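Long-range contact in cGAS/DncV-like nucleotidyltransferase in E. coli homolog (Elizabethkingia meningoseptica ATCC 13253 = NBRC 12535, PDB 6E0O), which synthesises cyclic dinucleotide second messengers from nucleoside triphosphates as the signalling enzyme of a CBASS antiphage defence system: residues A[189-193]-A[219-224]. Residues are numbered along the deposited sequence.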
# COMPACT_ATOMS: atom_id res chain seq x y z
N TYR A 189 6.91 -3.02 13.70
CA TYR A 189 5.63 -2.87 13.00
C TYR A 189 5.78 -3.24 11.52
O TYR A 189 5.09 -4.13 11.00
CB TYR A 189 5.04 -1.46 13.18
CG TYR A 189 3.96 -1.16 12.17
CD1 TYR A 189 2.83 -1.96 12.08
CD2 TYR A 189 4.09 -0.11 11.27
CE1 TYR A 189 1.87 -1.73 11.13
CE2 TYR A 189 3.12 0.12 10.30
CZ TYR A 189 2.01 -0.69 10.24
OH TYR A 189 1.06 -0.45 9.28
N LYS A 190 6.68 -2.56 10.80
CA LYS A 190 6.79 -2.84 9.37
C LYS A 190 7.43 -4.20 9.11
O LYS A 190 7.12 -4.84 8.11
CB LYS A 190 7.55 -1.74 8.64
CG LYS A 190 6.76 -0.44 8.58
CD LYS A 190 7.42 0.62 7.72
CE LYS A 190 6.56 1.87 7.68
NZ LYS A 190 7.23 2.92 6.86
N ARG A 191 8.31 -4.66 10.00
CA ARG A 191 8.90 -5.98 9.85
C ARG A 191 7.84 -7.07 9.94
O ARG A 191 7.87 -8.03 9.17
CB ARG A 191 10.02 -6.16 10.88
CG ARG A 191 11.21 -5.34 10.49
CD ARG A 191 12.31 -5.33 11.51
NE ARG A 191 13.29 -4.32 11.14
CZ ARG A 191 14.38 -4.05 11.84
NH1 ARG A 191 14.63 -4.73 12.94
NH2 ARG A 191 15.20 -3.09 11.44
N MET A 192 6.86 -6.91 10.83
CA MET A 192 5.76 -7.85 10.93
C MET A 192 4.84 -7.76 9.71
O MET A 192 4.37 -8.79 9.21
CB MET A 192 4.98 -7.60 12.22
CG MET A 192 5.78 -7.96 13.47
SD MET A 192 6.20 -9.72 13.56
CE MET A 192 7.96 -9.66 13.92
N VAL A 193 4.58 -6.55 9.21
CA VAL A 193 3.83 -6.40 7.97
C VAL A 193 4.52 -7.18 6.86
O VAL A 193 3.89 -7.92 6.10
CB VAL A 193 3.67 -4.92 7.59
CG1 VAL A 193 3.18 -4.77 6.15
CG2 VAL A 193 2.74 -4.21 8.55
N ILE A 219 -3.40 -5.73 5.23
CA ILE A 219 -2.43 -6.25 6.19
C ILE A 219 -1.82 -5.12 7.00
O ILE A 219 -1.71 -5.19 8.23
CB ILE A 219 -1.35 -7.09 5.46
CG1 ILE A 219 -1.98 -8.34 4.85
CG2 ILE A 219 -0.20 -7.44 6.41
CD1 ILE A 219 -1.03 -9.16 3.99
N GLU A 220 -1.40 -4.04 6.31
CA GLU A 220 -0.79 -2.92 7.00
C GLU A 220 -1.72 -2.35 8.06
O GLU A 220 -1.29 -2.03 9.17
CB GLU A 220 -0.40 -1.83 6.00
CG GLU A 220 0.80 -2.22 5.17
CD GLU A 220 1.19 -1.18 4.15
OE1 GLU A 220 1.34 0.01 4.49
OE2 GLU A 220 1.34 -1.58 2.99
N CYS A 221 -3.01 -2.22 7.73
CA CYS A 221 -3.97 -1.67 8.69
C CYS A 221 -4.20 -2.62 9.85
O CYS A 221 -4.31 -2.19 11.00
CB CYS A 221 -5.29 -1.35 7.99
SG CYS A 221 -5.25 0.02 6.80
N LEU A 222 -4.29 -3.93 9.58
CA LEU A 222 -4.51 -4.89 10.66
C LEU A 222 -3.38 -4.82 11.67
O LEU A 222 -3.62 -4.72 12.88
CB LEU A 222 -4.63 -6.30 10.12
CG LEU A 222 -5.87 -6.60 9.27
CD1 LEU A 222 -5.70 -7.98 8.62
CD2 LEU A 222 -7.13 -6.53 10.09
N VAL A 223 -2.13 -4.90 11.20
CA VAL A 223 -1.01 -4.89 12.13
C VAL A 223 -0.92 -3.55 12.85
O VAL A 223 -0.50 -3.49 14.01
CB VAL A 223 0.30 -5.26 11.41
CG1 VAL A 223 1.45 -5.33 12.39
CG2 VAL A 223 0.15 -6.60 10.68
N TYR A 224 -1.33 -2.47 12.18
CA TYR A 224 -1.27 -1.14 12.77
C TYR A 224 -2.09 -1.06 14.05
O TYR A 224 -1.75 -0.30 14.96
CB TYR A 224 -1.76 -0.10 11.75
CG TYR A 224 -1.68 1.32 12.28
CD1 TYR A 224 -0.47 2.00 12.28
CD2 TYR A 224 -2.79 1.97 12.80
CE1 TYR A 224 -0.37 3.27 12.80
CE2 TYR A 224 -2.70 3.24 13.31
CZ TYR A 224 -1.50 3.89 13.30
OH TYR A 224 -1.41 5.16 13.81
O HOH W 1 2.22 0.73 6.87
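Val193 and Val223 form the apolar centre of a buried helix pair that illustrates how such packing can be combined with a polar edge; the axes of 189-193 and 219-224 approach to 9.6 Å, with 134° between their N-to-C directions. Val223 points toward 189-193: its CB lies 3.9 Å from Val193 CG2, and its CG1 meets the ring edge of Tyr189 at CD1 (3.7 Å). Val193 CG1 also packs on the aliphatic Glu220 CG (3.6 Å). Farther out, Tyr224 turns its ring edge to the face of Tyr189 in a T-shaped pair, with centroids 6.0 Å apart and planes at 76°. At the polar edge, Tyr189 OH donates to Glu220 O (2.8 Å), a carbonyl that also accepts Tyr224 N within its own helix. A water donates to both Tyr189 OH and Glu220 OE1, and His174 also hydrogen-bonds that carboxylate oxygen. Glu220 brings the contact close to Asn52 and Ser216, which probably bind GTP. The contact joins helices 188-205 and 216-224, with helix 171-184 packing against both tyrosines and helix 236-252 covering Met192.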